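Local coordinates for protein putative glycyl-glycine endopeptidase lytM (Ruminococcus gnavus, PDB 3NYY) that probably acts as a membrane-bound metalloendopeptidase of the M23 (LytM-like) family, whose members cut peptide bonds in bacterial cell-wall peptidoglycan, at residues 28-33 and 57-62; 159-164 and 205-210; 219-224 and 230-235. All blocks are in the same frame, centred on the assembly; numbering follows the deposited sequence.

Contact 1 of 3, residues 28-33 and 57-62; sequences QVYLKQ and GKVSPS. With SO4 (sulfate ion), chain G.
Y30 meets V59 and P61 with the flank of its side chain. CB of Y30 lies 3.8 Å from CG1 of V59, and the two side chains cross at a slant. CG1 is the branch that does the touching. Farther out, CE1 of the Y30 ring comes within 3.9 Å of CD of P61. This proline carbon sits at the edge of the ring and in its plane. The same CE1 is 3.8 Å from the backbone C of S60. The contact across the two segments is therefore apolar, without a hydrogen bond between them.

The tyrosine reaches this far because its CG is anti to the backbone N (chi1 171°), which extends the ring away from helix 25-31 toward residues 59-61. Its hydroxyl bonds to D40, which helps to hold the end of the ring in place. F64 meets the ring as well, with planes at about 40°.

On the other segment, V59 is the centre of an inverse gamma turn. S60 follows at the N-cap of helix 61-71, where its OG bonds to G63 N. The first turn of that helix holds a sulfate, probably from the crystallisation liquor. S62 N donates to sulfate O4 over 2.7 Å, with an N-H...O angle of 150°. S60 OG adds a weak bond of 3.5 Å to sulfate O4. The N-terminal end of the helix, the positive end of its dipole, would probably help to attract such an anion.

The contact lies at the surface within the region matched to the LytM N-terminal domain. It sets the side of helix 25-31 against the entry to helix 61-71. L31 packs on helix 37-48, while Q28 touches helix 235-240.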
loop_
_atom_site.group_PDB
_atom_site.type_symbol
_atom_site.label_atom_id
_atom_site.label_comp_id
_atom_site.label_asym_id
_atom_site.label_seq_id
_atom_site.Cartn_x
_atom_site.Cartn_y
_atom_site.Cartn_z
ATOM N N GLN A 28 14.909 8.021 -9.383
ATOM C CA GLN A 28 13.885 8.896 -8.792
ATOM C C GLN A 28 14.471 10.233 -8.335
ATOM O O GLN A 28 13.891 11.276 -8.569
ATOM C CB GLN A 28 13.132 8.244 -7.619
ATOM C CG GLN A 28 11.989 7.375 -8.069
ATOM C CD GLN A 28 10.775 8.134 -8.622
ATOM O OE1 GLN A 28 10.693 9.363 -8.574
ATOM N NE2 GLN A 28 9.812 7.375 -9.107
ATOM N N VAL A 29 15.648 10.188 -7.723
ATOM C CA VAL A 29 16.306 11.412 -7.310
ATOM C C VAL A 29 16.630 12.250 -8.537
ATOM O O VAL A 29 16.379 13.455 -8.555
ATOM C CB VAL A 29 17.600 11.119 -6.518
ATOM C CG1 VAL A 29 18.412 12.411 -6.273
ATOM C CG2 VAL A 29 17.296 10.374 -5.181
ATOM N N TYR A 30 17.128 11.594 -9.594
ATOM C CA TYR A 30 17.520 12.335 -10.793
ATOM C C TYR A 30 16.318 12.985 -11.440
ATOM O O TYR A 30 16.380 14.136 -11.876
ATOM C CB TYR A 30 18.286 11.425 -11.776
ATOM C CG TYR A 30 18.498 12.150 -13.092
ATOM C CD1 TYR A 30 19.582 12.987 -13.297
ATOM C CD2 TYR A 30 17.542 12.041 -14.086
ATOM C CE1 TYR A 30 19.705 13.677 -14.513
ATOM C CE2 TYR A 30 17.626 12.726 -15.230
ATOM C CZ TYR A 30 18.704 13.520 -15.463
ATOM O OH TYR A 30 18.718 14.182 -16.677
ATOM N N LEU A 31 15.214 12.251 -11.525
ATOM C CA LEU A 31 14.033 12.720 -12.268
ATOM C C LEU A 31 13.417 13.988 -11.691
ATOM O O LEU A 31 12.916 14.815 -12.438
ATOM C CB LEU A 31 13.007 11.586 -12.408
ATOM C CG LEU A 31 13.409 10.533 -13.436
ATOM C CD1 LEU A 31 12.460 9.294 -13.313
ATOM C CD2 LEU A 31 13.409 11.075 -14.887
ATOM N N LYS A 32 13.532 14.170 -10.389
ATOM C CA LYS A 32 12.980 15.386 -9.760
ATOM C C LYS A 32 13.633 16.679 -10.270
ATOM O O LYS A 32 13.026 17.752 -10.147
ATOM C CB LYS A 32 13.162 15.368 -8.256
ATOM C CG LYS A 32 12.537 14.188 -7.522
ATOM C CD LYS A 32 11.066 14.344 -7.205
ATOM C CE LYS A 32 10.735 13.627 -5.862
ATOM N NZ LYS A 32 11.042 12.143 -5.857
ATOM N N GLN A 33 14.858 16.576 -10.794
ATOM C CA GLN A 33 15.579 17.748 -11.299
ATOM C C GLN A 33 15.668 17.796 -12.820
ATOM O O GLN A 33 16.307 18.682 -13.381
ATOM C CB GLN A 33 16.975 17.787 -10.672
ATOM C CG GLN A 33 16.932 17.780 -9.148
ATOM C CD GLN A 33 16.003 18.836 -8.593
ATOM O OE1 GLN A 33 16.119 20.017 -8.923
ATOM N NE2 GLN A 33 15.070 18.419 -7.745
ATOM N N GLY A 57 26.594 4.772 -18.674
ATOM C CA GLY A 57 27.173 6.105 -18.468
ATOM C C GLY A 57 26.945 6.732 -17.095
ATOM O O GLY A 57 26.777 6.029 -16.075
ATOM N N LYS A 58 26.959 8.068 -17.069
ATOM C CA LYS A 58 26.726 8.816 -15.844
ATOM C C LYS A 58 25.264 9.193 -15.787
ATOM O O LYS A 58 24.712 9.653 -16.795
ATOM C CB LYS A 58 27.602 10.078 -15.809
ATOM C CG LYS A 58 29.129 9.810 -15.746
ATOM C CD LYS A 58 29.541 8.796 -14.651
ATOM C CE LYS A 58 28.889 9.062 -13.289
ATOM N N VAL A 59 24.625 8.984 -14.631
ATOM C CA VAL A 59 23.225 9.392 -14.444
ATOM C C VAL A 59 23.271 10.892 -14.148
ATOM O O VAL A 59 23.334 11.327 -12.993
ATOM C CB VAL A 59 22.523 8.614 -13.308
ATOM C CG1 VAL A 59 21.158 9.232 -12.993
ATOM C CG2 VAL A 59 22.371 7.152 -13.695
ATOM N N SER A 60 23.263 11.671 -15.225
ATOM C CA SER A 60 23.482 13.111 -15.160
ATOM C C SER A 60 22.958 13.736 -16.438
ATOM O O SER A 60 22.789 13.033 -17.448
ATOM C CB SER A 60 24.982 13.422 -15.052
ATOM O OG SER A 60 25.679 13.158 -16.269
ATOM N N PRO A 61 22.747 15.062 -16.425
ATOM C CA PRO A 61 22.290 15.758 -17.620
ATOM C C PRO A 61 23.124 15.481 -18.864
ATOM O O PRO A 61 22.568 15.246 -19.953
ATOM C CB PRO A 61 22.374 17.247 -17.209
ATOM C CG PRO A 61 22.117 17.216 -15.748
ATOM C CD PRO A 61 22.788 15.964 -15.253
ATOM N N SER A 62 24.443 15.504 -18.737
ATOM C CA SER A 62 25.311 15.285 -19.889
ATOM C C SER A 62 25.258 13.821 -20.373
ATOM O O SER A 62 25.353 13.566 -21.555
ATOM C CB SER A 62 26.756 15.669 -19.590
ATOM O OG SER A 62 27.194 15.053 -18.401
HETATM S S SO4 G . 26.377 17.602 -15.841
HETATM O O1 SO4 G . 26.202 17.062 -14.486
HETATM O O2 SO4 G . 25.499 18.748 -16.103
HETATM O O3 SO4 G . 27.767 18.021 -15.976
HETATM O O4 SO4 G . 26.042 16.558 -16.796
#

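Contact 2 of 3, residues 159-164 and 205-210; sequences GGWRIG and GEEGTT
W161 meets E207 and G208 through the outer, six-membered part of its indole. Its CG is anti to the carbonyl carbon (chi1 -63°), and this rotation carries the benzene ring toward residues 207-208. E207 has CG anti to its backbone N (chi1 -174°), which lays that carbon beside the indole; the chain beyond is extended. CG of E207 is 3.5 Å from CH2 of W161. The two side chains cross at about a right angle, and the carboxylate and ring planes are 32° apart. The touch is made by the methylene carbon; the carboxylate carbon CD is farther away, 3.9 Å from CH2 of W161.

G208 follows along the same part of the indole. Its CA lies 3.7 Å from CZ2 of W161. Its positive phi suits a glycine, and a CB there would press on the carbonyl O of E207.

The polar link runs through a water in the ring plane at the indole edge. The water accepts from W161 NE1 at 2.9 Å and donates to G208 O at 3.0 Å. With W161 replaced by an alanine, the water loses its indole donor and would probably be less firmly placed at G208 O, and a gap is likely to open beside E207 CG and G208 CA.

Two bonds on one acceptor brace the loop. E206 O takes T209 N at 3.0 Å and T209 OG1 at 2.6 Å. Outside the two segments, W155 meets W161 edge-to-face, and S202 OG bonds to W161 N.

Residues 206-209 form a type II beta turn, with G208 at its third position. Just before the tryptophan, G159 and G160 make a classic beta bulge opposite L156. The arrangement is a surface loop packed against a strand corner in the M23 peptidase region.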
loop_
_atom_site.group_PDB
_atom_site.type_symbol
_atom_site.label_atom_id
_atom_site.label_comp_id
_atom_site.label_asym_id
_atom_site.label_seq_id
_atom_site.Cartn_x
_atom_site.Cartn_y
_atom_site.Cartn_z
ATOM N N GLY A 159 -15.604 1.393 -10.601
ATOM C CA GLY A 159 -14.913 2.631 -10.260
ATOM C C GLY A 159 -15.750 3.612 -9.445
ATOM O O GLY A 159 -15.288 4.690 -9.102
ATOM N N GLY A 160 -16.986 3.249 -9.107
ATOM C CA GLY A 160 -17.877 4.262 -8.483
ATOM C C GLY A 160 -17.982 5.531 -9.294
ATOM O O GLY A 160 -18.035 5.517 -10.533
ATOM N N TRP A 161 -18.002 6.665 -8.595
ATOM C CA TRP A 161 -17.999 7.968 -9.259
ATOM C C TRP A 161 -16.562 8.222 -9.713
ATOM O O TRP A 161 -15.633 8.387 -8.885
ATOM C CB TRP A 161 -18.418 9.095 -8.321
ATOM C CG TRP A 161 -19.804 8.939 -7.831
ATOM C CD1 TRP A 161 -20.203 8.696 -6.525
ATOM C CD2 TRP A 161 -20.985 8.908 -8.630
ATOM N NE1 TRP A 161 -21.579 8.585 -6.480
ATOM C CE2 TRP A 161 -22.076 8.715 -7.755
ATOM C CE3 TRP A 161 -21.249 9.090 -10.018
ATOM C CZ2 TRP A 161 -23.385 8.628 -8.221
ATOM C CZ3 TRP A 161 -22.553 9.024 -10.468
ATOM C CH2 TRP A 161 -23.608 8.836 -9.572
ATOM N N ARG A 162 -16.365 8.210 -11.021
ATOM C CA ARG A 162 -15.076 8.440 -11.601
ATOM C C ARG A 162 -15.113 9.594 -12.576
ATOM O O ARG A 162 -16.164 10.005 -13.082
ATOM C CB ARG A 162 -14.489 7.169 -12.261
ATOM C CG ARG A 162 -15.221 6.547 -13.455
ATOM C CD ARG A 162 -14.928 7.327 -14.737
ATOM N NE ARG A 162 -15.236 6.651 -15.991
ATOM C CZ ARG A 162 -16.427 6.635 -16.576
ATOM N NH1 ARG A 162 -17.498 7.236 -16.022
ATOM N NH2 ARG A 162 -16.567 5.976 -17.723
ATOM N N ILE A 163 -13.936 10.129 -12.794
ATOM C CA ILE A 163 -13.750 11.189 -13.767
ATOM C C ILE A 163 -12.448 10.895 -14.491
ATOM O O ILE A 163 -11.479 10.449 -13.874
ATOM C CB ILE A 163 -13.801 12.610 -13.102
ATOM C CG1 ILE A 163 -13.868 13.716 -14.161
ATOM C CG2 ILE A 163 -12.694 12.811 -12.076
ATOM C CD1 ILE A 163 -14.264 15.082 -13.568
ATOM N N GLY A 164 -12.432 11.186 -15.800
ATOM C CA GLY A 164 -11.262 10.953 -16.636
ATOM C C GLY A 164 -10.847 12.232 -17.355
ATOM O O GLY A 164 -11.679 12.917 -17.927
ATOM N N GLY A 205 -21.695 -1.687 -6.563
ATOM C CA GLY A 205 -23.140 -1.880 -6.437
ATOM C C GLY A 205 -23.801 -1.007 -7.483
ATOM O O GLY A 205 -23.114 -0.523 -8.392
ATOM N N GLU A 206 -25.102 -0.771 -7.323
ATOM C CA GLU A 206 -25.866 0.138 -8.201
ATOM C C GLU A 206 -25.348 1.562 -8.058
ATOM O O GLU A 206 -24.687 1.878 -7.066
ATOM C CB GLU A 206 -27.357 0.152 -7.864
ATOM C CG GLU A 206 -28.079 -1.189 -7.988
ATOM C CD GLU A 206 -28.246 -1.689 -9.420
ATOM O OE1 GLU A 206 -27.873 -0.981 -10.383
ATOM O OE2 GLU A 206 -28.779 -2.809 -9.578
ATOM N N GLU A 207 -25.669 2.402 -9.049
ATOM C CA GLU A 207 -25.242 3.792 -9.099
ATOM C C GLU A 207 -25.452 4.483 -7.758
ATOM O O GLU A 207 -26.559 4.466 -7.195
ATOM C CB GLU A 207 -26.014 4.557 -10.177
ATOM C CG GLU A 207 -25.519 5.963 -10.366
ATOM C CD GLU A 207 -26.121 6.675 -11.569
ATOM O OE1 GLU A 207 -27.239 7.202 -11.451
ATOM O OE2 GLU A 207 -25.463 6.728 -12.623
ATOM N N GLY A 208 -24.387 5.074 -7.255
ATOM C CA GLY A 208 -24.427 5.818 -6.005
ATOM C C GLY A 208 -24.081 5.063 -4.759
ATOM O O GLY A 208 -24.083 5.651 -3.702
ATOM N N THR A 209 -23.793 3.765 -4.871
ATOM C CA THR A 209 -23.391 2.974 -3.712
ATOM C C THR A 209 -22.092 3.482 -3.066
ATOM O O THR A 209 -21.110 3.746 -3.757
ATOM C CB THR A 209 -23.218 1.494 -4.119
ATOM O OG1 THR A 209 -24.480 1.013 -4.585
ATOM C CG2 THR A 209 -22.749 0.641 -2.966
ATOM N N THR A 210 -22.114 3.539 -1.735
ATOM C CA THR A 210 -21.004 4.009 -0.944
ATOM C C THR A 210 -20.817 3.036 0.226
ATOM O O THR A 210 -21.712 2.207 0.533
ATOM C CB THR A 210 -21.232 5.404 -0.374
ATOM O OG1 THR A 210 -22.399 5.403 0.450
ATOM C CG2 THR A 210 -21.351 6.465 -1.480
HETATM O O HOH W 1 -23.016 8.396 -4.009
#

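Contact 3 of 3, residues 219-224 and 230-235; sequences LGIYLK and ISVNPY
I221 lies against V232 and P234 on one side of the strand pair. Its CG2 is 3.9 Å from CG2 of V232, the two side chains meeting at a slant. Its CD1 reaches CB of P234 at 3.8 Å, and here the side chains run past each other in opposite directions. L219, two residues earlier on the strand, does the same, with CD2 3.7 Å from the same proline CB. P234 is thus touched by both.

The two strands form a beta hairpin, 216-225 with 228-232, in the antiparallel sheet of the M23 peptidase region. L223 and I230 are an antiparallel hydrogen-bonded pair: L223 N donates to I230 O at 3.0 Å, and I230 N to L223 O at 2.8 Å. V232 N donates to I221 O at 2.9 Å, almost in line with the carbonyl bond (171°).

Y222 and S231, a non-hydrogen-bonded pair, project from the other face. CG of Y222 is anti to the carbonyl carbon (chi1 -65°), which turns the ring toward the partner strand until CE2 is 3.6 Å from CB of S231. G124 O receives the tyrosine hydroxyl, and S231 OG bonds to E126.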
loop_
_atom_site.group_PDB
_atom_site.type_symbol
_atom_site.label_atom_id
_atom_site.label_comp_id
_atom_site.label_asym_id
_atom_site.label_seq_id
_atom_site.Cartn_x
_atom_site.Cartn_y
_atom_site.Cartn_z
ATOM N N LEU A 219 -6.144 5.791 -8.669
ATOM C CA LEU A 219 -5.575 6.533 -9.819
ATOM C C LEU A 219 -5.123 5.533 -10.854
ATOM O O LEU A 219 -4.379 4.586 -10.554
ATOM C CB LEU A 219 -4.409 7.410 -9.395
ATOM C CG LEU A 219 -3.746 8.116 -10.617
ATOM C CD1 LEU A 219 -4.740 9.327 -10.982
ATOM C CD2 LEU A 219 -2.323 8.508 -10.337
ATOM N N GLY A 220 -5.559 5.753 -12.093
ATOM C CA GLY A 220 -5.081 5.006 -13.233
ATOM C C GLY A 220 -4.537 5.950 -14.284
ATOM O O GLY A 220 -4.920 7.099 -14.362
ATOM N N ILE A 221 -3.584 5.455 -15.057
ATOM C CA ILE A 221 -3.073 6.192 -16.246
ATOM C C ILE A 221 -3.160 5.222 -17.398
ATOM O O ILE A 221 -2.611 4.101 -17.318
ATOM C CB ILE A 221 -1.628 6.659 -16.049
ATOM C CG1 ILE A 221 -1.531 7.568 -14.842
ATOM C CG2 ILE A 221 -1.125 7.432 -17.328
ATOM C CD1 ILE A 221 -0.120 8.018 -14.411
ATOM N N TYR A 222 -3.751 5.700 -18.486
ATOM C CA TYR A 222 -3.967 4.863 -19.661
ATOM C C TYR A 222 -3.421 5.520 -20.920
ATOM O O TYR A 222 -3.643 6.726 -21.172
ATOM C CB TYR A 222 -5.468 4.577 -19.897
ATOM C CG TYR A 222 -6.119 3.755 -18.816
ATOM C CD1 TYR A 222 -6.451 4.330 -17.594
ATOM C CD2 TYR A 222 -6.369 2.399 -18.993
ATOM C CE1 TYR A 222 -7.059 3.585 -16.597
ATOM C CE2 TYR A 222 -6.977 1.640 -17.986
ATOM C CZ TYR A 222 -7.319 2.247 -16.802
ATOM O OH TYR A 222 -7.908 1.464 -15.790
ATOM N N LEU A 223 -2.753 4.707 -21.734
ATOM C CA LEU A 223 -2.303 5.117 -23.065
ATOM C C LEU A 223 -2.955 4.237 -24.094
ATOM O O LEU A 223 -3.119 3.055 -23.890
ATOM C CB LEU A 223 -0.792 4.941 -23.170
ATOM C CG LEU A 223 0.078 5.855 -22.276
ATOM C CD1 LEU A 223 1.587 5.509 -22.506
ATOM C CD2 LEU A 223 -0.233 7.269 -22.516
ATOM N N LYS A 224 -3.306 4.839 -25.215
ATOM C CA LYS A 224 -3.987 4.127 -26.284
ATOM C C LYS A 224 -2.978 3.465 -27.210
ATOM O O LYS A 224 -1.996 4.084 -27.612
ATOM C CB LYS A 224 -4.928 5.074 -27.016
ATOM C CG LYS A 224 -6.090 4.314 -27.691
ATOM C CD LYS A 224 -7.239 5.222 -28.113
ATOM C CE LYS A 224 -8.343 4.396 -28.797
ATOM N NZ LYS A 224 -9.443 5.303 -29.279
ATOM N N ILE A 230 -4.639 1.077 -22.557
ATOM C CA ILE A 230 -3.709 0.206 -21.817
ATOM C C ILE A 230 -3.323 0.905 -20.528
ATOM O O ILE A 230 -2.755 1.993 -20.576
ATOM C CB ILE A 230 -2.371 -0.050 -22.598
ATOM C CG1 ILE A 230 -2.633 -0.538 -24.027
ATOM C CG2 ILE A 230 -1.410 -1.003 -21.838
ATOM C CD1 ILE A 230 -3.327 -1.875 -24.108
ATOM N N SER A 231 -3.575 0.267 -19.395
ATOM C CA SER A 231 -3.117 0.818 -18.133
ATOM C C SER A 231 -1.592 0.664 -17.962
ATOM O O SER A 231 -0.986 -0.339 -18.365
ATOM C CB SER A 231 -3.844 0.130 -16.972
ATOM O OG SER A 231 -3.573 -1.283 -16.955
ATOM N N VAL A 232 -1.000 1.683 -17.344
ATOM C CA VAL A 232 0.425 1.686 -16.961
ATOM C C VAL A 232 0.540 2.057 -15.498
ATOM O O VAL A 232 -0.358 2.701 -14.948
ATOM C CB VAL A 232 1.261 2.662 -17.853
ATOM C CG1 VAL A 232 1.068 2.309 -19.319
ATOM C CG2 VAL A 232 0.891 4.105 -17.579
ATOM N N ASN A 233 1.637 1.662 -14.875
ATOM C CA ASN A 233 1.825 1.877 -13.443
ATOM C C ASN A 233 1.972 3.350 -13.092
ATOM O O ASN A 233 2.977 3.968 -13.480
ATOM C CB ASN A 233 3.053 1.090 -12.983
ATOM C CG ASN A 233 3.187 0.992 -11.480
ATOM O OD1 ASN A 233 2.283 1.410 -10.715
ATOM N ND2 ASN A 233 4.312 0.347 -11.024
ATOM N N PRO A 234 1.033 3.910 -12.276
ATOM C CA PRO A 234 1.222 5.307 -11.902
ATOM C C PRO A 234 2.175 5.511 -10.735
ATOM O O PRO A 234 2.500 6.647 -10.423
ATOM C CB PRO A 234 -0.184 5.731 -11.432
ATOM C CG PRO A 234 -1.104 4.699 -11.960
ATOM C CD PRO A 234 -0.313 3.425 -11.911
ATOM N N TYR A 235 2.599 4.446 -10.068
ATOM C CA TYR A 235 3.339 4.621 -8.842
ATOM C C TYR A 235 4.601 5.495 -9.001
ATOM O O TYR A 235 4.788 6.457 -8.244
ATOM C CB TYR A 235 3.673 3.254 -8.195
ATOM C CG TYR A 235 4.520 3.372 -6.953
ATOM C CD1 TYR A 235 3.902 3.619 -5.730
ATOM C CD2 TYR A 235 5.923 3.276 -6.990
ATOM C CE1 TYR A 235 4.630 3.740 -4.567
ATOM C CE2 TYR A 235 6.657 3.408 -5.770
ATOM C CZ TYR A 235 5.974 3.664 -4.591
ATOM O OH TYR A 235 6.623 3.815 -3.344
HETATM O O HOH W 2 -3.045 2.799 -14.348
#

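How the contacts relate
From the N terminus, contact 1 comes first. It closes a loop of 23 residues that contains helix 37-48. Contact 2 follows in the peptidase region and closes a longer loop of 40 residues, which holds strands but no helix. Contact 3 closes the shortest loop, the five-residue tip of a beta hairpin. The three are in series, so none nests in or crosses another. Contacts 1 and 2 lie on opposite sides of the chain's centre, 40 Å apart between centres. Contact 3 is buried near the middle, its nearest atoms about 5 Å from contact 1 and about 7 Å from contact 2. Contacts 2 and 3 reach the same antiparallel sheet, while contact 1 joins helices of the N-terminal region.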